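Local coordinates for AbiEi antitoxin C-terminal domain-containing protein (Mycobacterium tuberculosis, PDB 1ZEL) that is of unknown function but probably binds DNA through a winged helix and carries a domain of the AbiEi antitoxin family, at residues G106-R118 against F197-L210. Numbering follows the deposited sequence.
With NA (sodium ion), chain C; FMT (formic acid), chain F.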
loop_
_atom_site.group_PDB
_atom_site.type_symbol
_atom_site.label_atom_id
_atom_site.label_comp_id
_atom_site.label_asym_id
_atom_site.label_seq_id
_atom_site.Cartn_x
_atom_site.Cartn_y
_atom_site.Cartn_z
ATOM N N GLY A 106 4.290 -1.830 -3.018
ATOM C CA GLY A 106 5.128 -0.818 -3.664
ATOM C C GLY A 106 5.589 0.258 -2.716
ATOM O O GLY A 106 6.077 -0.060 -1.636
ATOM N N ALA A 107 5.374 1.523 -3.099
ATOM C CA ALA A 107 5.833 2.677 -2.324
ATOM C C ALA A 107 5.262 2.777 -0.903
ATOM O O ALA A 107 5.955 3.253 0.005
ATOM C CB ALA A 107 5.559 3.973 -3.090
ATOM N N SER A 108 4.023 2.330 -0.696
ATOM C CA SER A 108 3.460 2.401 0.655
ATOM C C SER A 108 4.123 1.425 1.602
ATOM O O SER A 108 4.443 1.789 2.732
ATOM C CB SER A 108 1.938 2.192 0.644
ATOM O OG SER A 108 1.322 3.342 0.061
ATOM N N ALA A 109 4.311 0.192 1.144
ATOM C CA ALA A 109 5.032 -0.817 1.902
ATOM C C ALA A 109 6.465 -0.350 2.168
ATOM O O ALA A 109 6.942 -0.453 3.297
ATOM C CB ALA A 109 5.057 -2.125 1.155
ATOM N N ALA A 110 7.153 0.161 1.142
ATOM C CA ALA A 110 8.539 0.634 1.296
ATOM C C ALA A 110 8.628 1.773 2.311
ATOM O O ALA A 110 9.610 1.892 3.075
ATOM C CB ALA A 110 9.092 1.112 -0.072
ATOM N N TRP A 111 7.621 2.646 2.304
ATOM C CA TRP A 111 7.620 3.816 3.175
ATOM C C TRP A 111 7.564 3.388 4.637
ATOM O O TRP A 111 8.380 3.802 5.447
ATOM C CB TRP A 111 6.447 4.745 2.796
ATOM C CG TRP A 111 6.062 5.772 3.832
ATOM C CD1 TRP A 111 4.883 5.843 4.522
ATOM C CD2 TRP A 111 6.851 6.891 4.279
ATOM N NE1 TRP A 111 4.886 6.926 5.362
ATOM C CE2 TRP A 111 6.078 7.588 5.231
ATOM C CE3 TRP A 111 8.120 7.374 3.951
ATOM C CZ2 TRP A 111 6.537 8.726 5.881
ATOM C CZ3 TRP A 111 8.591 8.509 4.614
ATOM C CH2 TRP A 111 7.795 9.169 5.565
ATOM N N HIS A 112 6.621 2.514 4.968
ATOM C CA HIS A 112 6.457 2.090 6.351
ATOM C C HIS A 112 7.560 1.142 6.830
ATOM O O HIS A 112 7.839 1.103 8.026
ATOM C CB HIS A 112 5.064 1.494 6.565
ATOM C CG HIS A 112 3.952 2.492 6.407
ATOM N ND1 HIS A 112 3.804 3.580 7.247
ATOM C CD2 HIS A 112 2.927 2.556 5.522
ATOM C CE1 HIS A 112 2.750 4.286 6.868
ATOM N NE2 HIS A 112 2.198 3.685 5.824
ATOM N N LEU A 113 8.180 0.410 5.904
ATOM C CA LEU A 113 9.315 -0.463 6.202
ATOM C C LEU A 113 10.585 0.372 6.361
ATOM O O LEU A 113 11.587 -0.097 6.931
ATOM C CB LEU A 113 9.522 -1.499 5.085
ATOM C CG LEU A 113 8.560 -2.689 4.984
ATOM C CD1 LEU A 113 8.834 -3.541 3.721
ATOM C CD2 LEU A 113 8.614 -3.538 6.265
ATOM N N GLY A 114 10.535 1.609 5.881
ATOM C CA GLY A 114 11.616 2.576 6.157
ATOM C C GLY A 114 12.629 2.785 5.052
ATOM O O GLY A 114 13.689 3.375 5.290
ATOM N N TYR A 115 12.276 2.387 3.827
ATOM C CA TYR A 115 13.228 2.449 2.715
ATOM C C TYR A 115 13.102 3.700 1.847
ATOM O O TYR A 115 13.772 3.795 0.814
ATOM C CB TYR A 115 13.152 1.169 1.860
ATOM C CG TYR A 115 13.202 -0.105 2.677
ATOM C CD1 TYR A 115 12.262 -1.125 2.498
ATOM C CD2 TYR A 115 14.143 -0.265 3.663
ATOM C CE1 TYR A 115 12.306 -2.270 3.271
ATOM C CE2 TYR A 115 14.185 -1.421 4.449
ATOM C CZ TYR A 115 13.270 -2.405 4.246
ATOM O OH TYR A 115 13.292 -3.534 5.020
ATOM N N LEU A 116 12.286 4.672 2.254
ATOM C CA LEU A 116 12.083 5.853 1.424
ATOM C C LEU A 116 12.358 7.127 2.181
ATOM O O LEU A 116 11.929 7.293 3.328
ATOM C CB LEU A 116 10.656 5.905 0.827
ATOM C CG LEU A 116 10.168 4.824 -0.139
ATOM C CD1 LEU A 116 8.750 5.085 -0.568
ATOM C CD2 LEU A 116 11.049 4.735 -1.380
ATOM N N ASP A 117 13.060 8.038 1.519
ATOM C CA ASP A 117 13.339 9.370 2.052
ATOM C C ASP A 117 12.077 10.195 2.306
ATOM O O ASP A 117 11.989 10.915 3.297
ATOM C CB ASP A 117 14.252 10.105 1.074
ATOM C CG ASP A 117 15.632 9.463 0.979
ATOM O OD1 ASP A 117 16.146 9.050 2.049
ATOM O OD2 ASP A 117 16.190 9.375 -0.146
ATOM N N ARG A 118 11.101 10.077 1.411
ATOM C CA ARG A 118 9.938 10.962 1.411
ATOM C C ARG A 118 8.673 10.150 1.438
ATOM O O ARG A 118 8.581 9.124 0.766
ATOM C CB ARG A 118 9.907 11.837 0.144
ATOM C CG ARG A 118 11.148 12.702 -0.141
ATOM C CD ARG A 118 11.637 13.445 1.092
ATOM N NE ARG A 118 10.690 14.446 1.577
ATOM C CZ ARG A 118 10.509 14.730 2.861
ATOM N NH1 ARG A 118 11.199 14.076 3.777
ATOM N NH2 ARG A 118 9.641 15.665 3.231
ATOM N N PHE A 197 6.387 0.277 -9.597
ATOM C CA PHE A 197 6.915 1.040 -8.471
ATOM C C PHE A 197 7.327 2.435 -8.933
ATOM O O PHE A 197 8.021 2.585 -9.944
ATOM C CB PHE A 197 8.088 0.293 -7.843
ATOM C CG PHE A 197 8.625 0.944 -6.601
ATOM C CD1 PHE A 197 8.071 0.674 -5.347
ATOM C CD2 PHE A 197 9.727 1.771 -6.675
ATOM C CE1 PHE A 197 8.607 1.266 -4.183
ATOM C CE2 PHE A 197 10.259 2.374 -5.533
ATOM C CZ PHE A 197 9.713 2.117 -4.291
ATOM N N GLY A 198 6.889 3.458 -8.209
ATOM C CA GLY A 198 7.110 4.845 -8.649
ATOM C C GLY A 198 8.416 5.499 -8.202
ATOM O O GLY A 198 9.260 5.846 -9.032
ATOM N N PRO A 199 8.603 5.672 -6.882
ATOM C CA PRO A 199 9.761 6.475 -6.430
ATOM C C PRO A 199 11.113 5.728 -6.376
ATOM O O PRO A 199 11.756 5.635 -5.320
ATOM C CB PRO A 199 9.309 6.973 -5.056
ATOM C CG PRO A 199 8.410 5.842 -4.533
ATOM C CD PRO A 199 7.764 5.204 -5.754
ATOM N N TRP A 200 11.557 5.218 -7.526
ATOM C CA TRP A 200 12.853 4.529 -7.592
ATOM C C TRP A 200 14.014 5.359 -7.055
ATOM O O TRP A 200 14.847 4.846 -6.313
ATOM C CB TRP A 200 13.149 4.059 -9.022
ATOM C CG TRP A 200 12.459 2.777 -9.344
ATOM C CD1 TRP A 200 11.275 2.634 -9.988
ATOM C CD2 TRP A 200 12.887 1.465 -8.976
ATOM N NE1 TRP A 200 10.947 1.306 -10.082
ATOM C CE2 TRP A 200 11.926 0.564 -9.474
ATOM C CE3 TRP A 200 14.005 0.964 -8.313
ATOM C CZ2 TRP A 200 12.034 -0.827 -9.305
ATOM C CZ3 TRP A 200 14.115 -0.414 -8.142
ATOM C CH2 TRP A 200 13.138 -1.292 -8.652
ATOM N N ALA A 201 14.067 6.634 -7.411
ATOM C CA ALA A 201 15.174 7.496 -6.951
ATOM C C ALA A 201 15.165 7.629 -5.436
ATOM O O ALA A 201 16.208 7.774 -4.817
ATOM C CB ALA A 201 15.136 8.882 -7.626
ATOM N N ASP A 202 13.978 7.566 -4.843
ATOM C CA ASP A 202 13.800 7.631 -3.396
ATOM C C ASP A 202 14.218 6.304 -2.731
ATOM O O ASP A 202 14.636 6.274 -1.571
ATOM C CB ASP A 202 12.322 7.916 -3.116
ATOM C CG ASP A 202 12.106 8.866 -1.962
ATOM O OD1 ASP A 202 11.372 8.484 -1.046
ATOM O OD2 ASP A 202 12.631 9.999 -1.981
ATOM N N LEU A 203 14.080 5.208 -3.466
ATOM C CA LEU A 203 14.381 3.888 -2.908
ATOM C C LEU A 203 15.865 3.531 -3.041
ATOM O O LEU A 203 16.463 3.014 -2.104
ATOM C CB LEU A 203 13.539 2.807 -3.594
ATOM C CG LEU A 203 13.879 1.346 -3.241
ATOM C CD1 LEU A 203 13.472 1.027 -1.792
ATOM C CD2 LEU A 203 13.199 0.418 -4.197
ATOM N N VAL A 204 16.444 3.804 -4.210
ATOM C CA VAL A 204 17.741 3.208 -4.563
ATOM C C VAL A 204 18.889 3.514 -3.598
ATOM O O VAL A 204 19.783 2.686 -3.480
ATOM C CB VAL A 204 18.172 3.411 -6.047
ATOM C CG1 VAL A 204 17.269 2.601 -6.971
ATOM C CG2 VAL A 204 18.179 4.899 -6.457
ATOM N N PRO A 205 18.882 4.682 -2.914
ATOM C CA PRO A 205 19.940 4.900 -1.912
ATOM C C PRO A 205 19.851 3.963 -0.713
ATOM O O PRO A 205 20.824 3.832 0.032
ATOM C CB PRO A 205 19.678 6.338 -1.443
ATOM C CG PRO A 205 18.966 6.967 -2.602
ATOM C CD PRO A 205 18.018 5.876 -3.012
ATOM N N HIS A 206 18.699 3.319 -0.531
ATOM C CA HIS A 206 18.432 2.470 0.646
ATOM C C HIS A 206 18.305 0.984 0.326
ATOM O O HIS A 206 17.734 0.243 1.106
ATOM C CB HIS A 206 17.168 2.956 1.382
ATOM C CG HIS A 206 17.152 4.440 1.597
ATOM N ND1 HIS A 206 18.209 5.114 2.170
ATOM C CD2 HIS A 206 16.235 5.380 1.277
ATOM C CE1 HIS A 206 17.937 6.406 2.201
ATOM N NE2 HIS A 206 16.740 6.592 1.675
ATOM N N LEU A 207 18.829 0.548 -0.819
ATOM C CA LEU A 207 18.836 -0.878 -1.149
ATOM C C LEU A 207 19.602 -1.703 -0.137
ATOM O O LEU A 207 19.218 -2.830 0.132
ATOM C CB LEU A 207 19.408 -1.133 -2.559
ATOM C CG LEU A 207 18.546 -0.655 -3.721
ATOM C CD1 LEU A 207 19.241 -0.997 -5.010
ATOM C CD2 LEU A 207 17.152 -1.350 -3.660
ATOM N N ASP A 208 20.702 -1.179 0.411
ATOM C CA ASP A 208 21.450 -1.962 1.417
ATOM C C ASP A 208 20.536 -2.321 2.612
ATOM O O ASP A 208 20.495 -3.486 3.088
ATOM C CB ASP A 208 22.694 -1.203 1.897
ATOM C CG ASP A 208 22.401 0.247 2.350
ATOM O OD1 ASP A 208 21.249 0.762 2.320
ATOM O OD2 ASP A 208 23.373 0.906 2.741
ATOM N N ASP A 209 19.766 -1.317 3.035
ATOM C CA ASP A 209 18.831 -1.441 4.146
ATOM C C ASP A 209 17.779 -2.509 3.817
ATOM O O ASP A 209 17.499 -3.381 4.634
ATOM C CB ASP A 209 18.171 -0.076 4.402
ATOM C CG ASP A 209 17.478 0.024 5.767
ATOM O OD1 ASP A 209 17.396 -0.985 6.514
ATOM O OD2 ASP A 209 17.029 1.142 6.100
ATOM N N LEU A 210 17.203 -2.444 2.621
ATOM C CA LEU A 210 16.182 -3.421 2.204
ATOM C C LEU A 210 16.720 -4.855 2.182
ATOM O O LEU A 210 16.139 -5.791 2.771
ATOM C CB LEU A 210 15.641 -3.019 0.824
ATOM C CG LEU A 210 14.808 -4.021 0.013
ATOM C CD1 LEU A 210 13.541 -4.425 0.703
ATOM C CD2 LEU A 210 14.468 -3.423 -1.349
HETATM NA NA NA C . 17.317 -3.133 7.168
HETATM C C FMT F . 1.267 6.481 1.988
HETATM O O1 FMT F . 1.382 7.067 3.072
HETATM O O2 FMT F . 1.577 5.293 1.807
HETATM O O HOH W 1 14.986 2.206 7.345
HETATM O O HOH W 2 8.894 8.489 -2.008
#
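Gly106 and Ala107 meet the ring of Phe197 where helix 106-113 begins against Phe197 and Pro199; after a Schellman motif the chain runs along the helical segments 200-203 and 207-210 within the AbiEi antitoxin-family domain. Phe197 CE1 lies 3.4 Å from Ala107 N. Ala107 CB rests on the Pro199 ring, and Ala110 CB reaches the edge of Phe197. Gly114 takes positive phi just after the helix, in the Schellman motif, and a water joins its O to Asp209 OD2.

Tyr115 follows. Leu210 CA sits over one ring face, a CH-pi contact 3.9 Å from the ring centroid, and Leu210 CD1 touches Tyr115 CE1. The Asp209 carboxylate stands at the ring edge, its plane turned 81° from the ring; Asp209 binds sodium through OD1 and its backbone O. Tyr115 OH is hydrogen-bonded to Asp213 OD2, another sodium ligand, so the ring borders the metal site. Leu116 CD2 packs against Leu203 CB at 3.8 Å. Asp117 OD1 accepts a 2.6 Å hydrogen bond from His206 NE2. The bond lies near the imidazole plane but meets the carboxylate from above. In one of two modelled conformers of Asp202, Arg118 N donates to the syn lone pair of Asp202 OD1 at 2.9 Å, and a water links that same oxygen to Arg118 O.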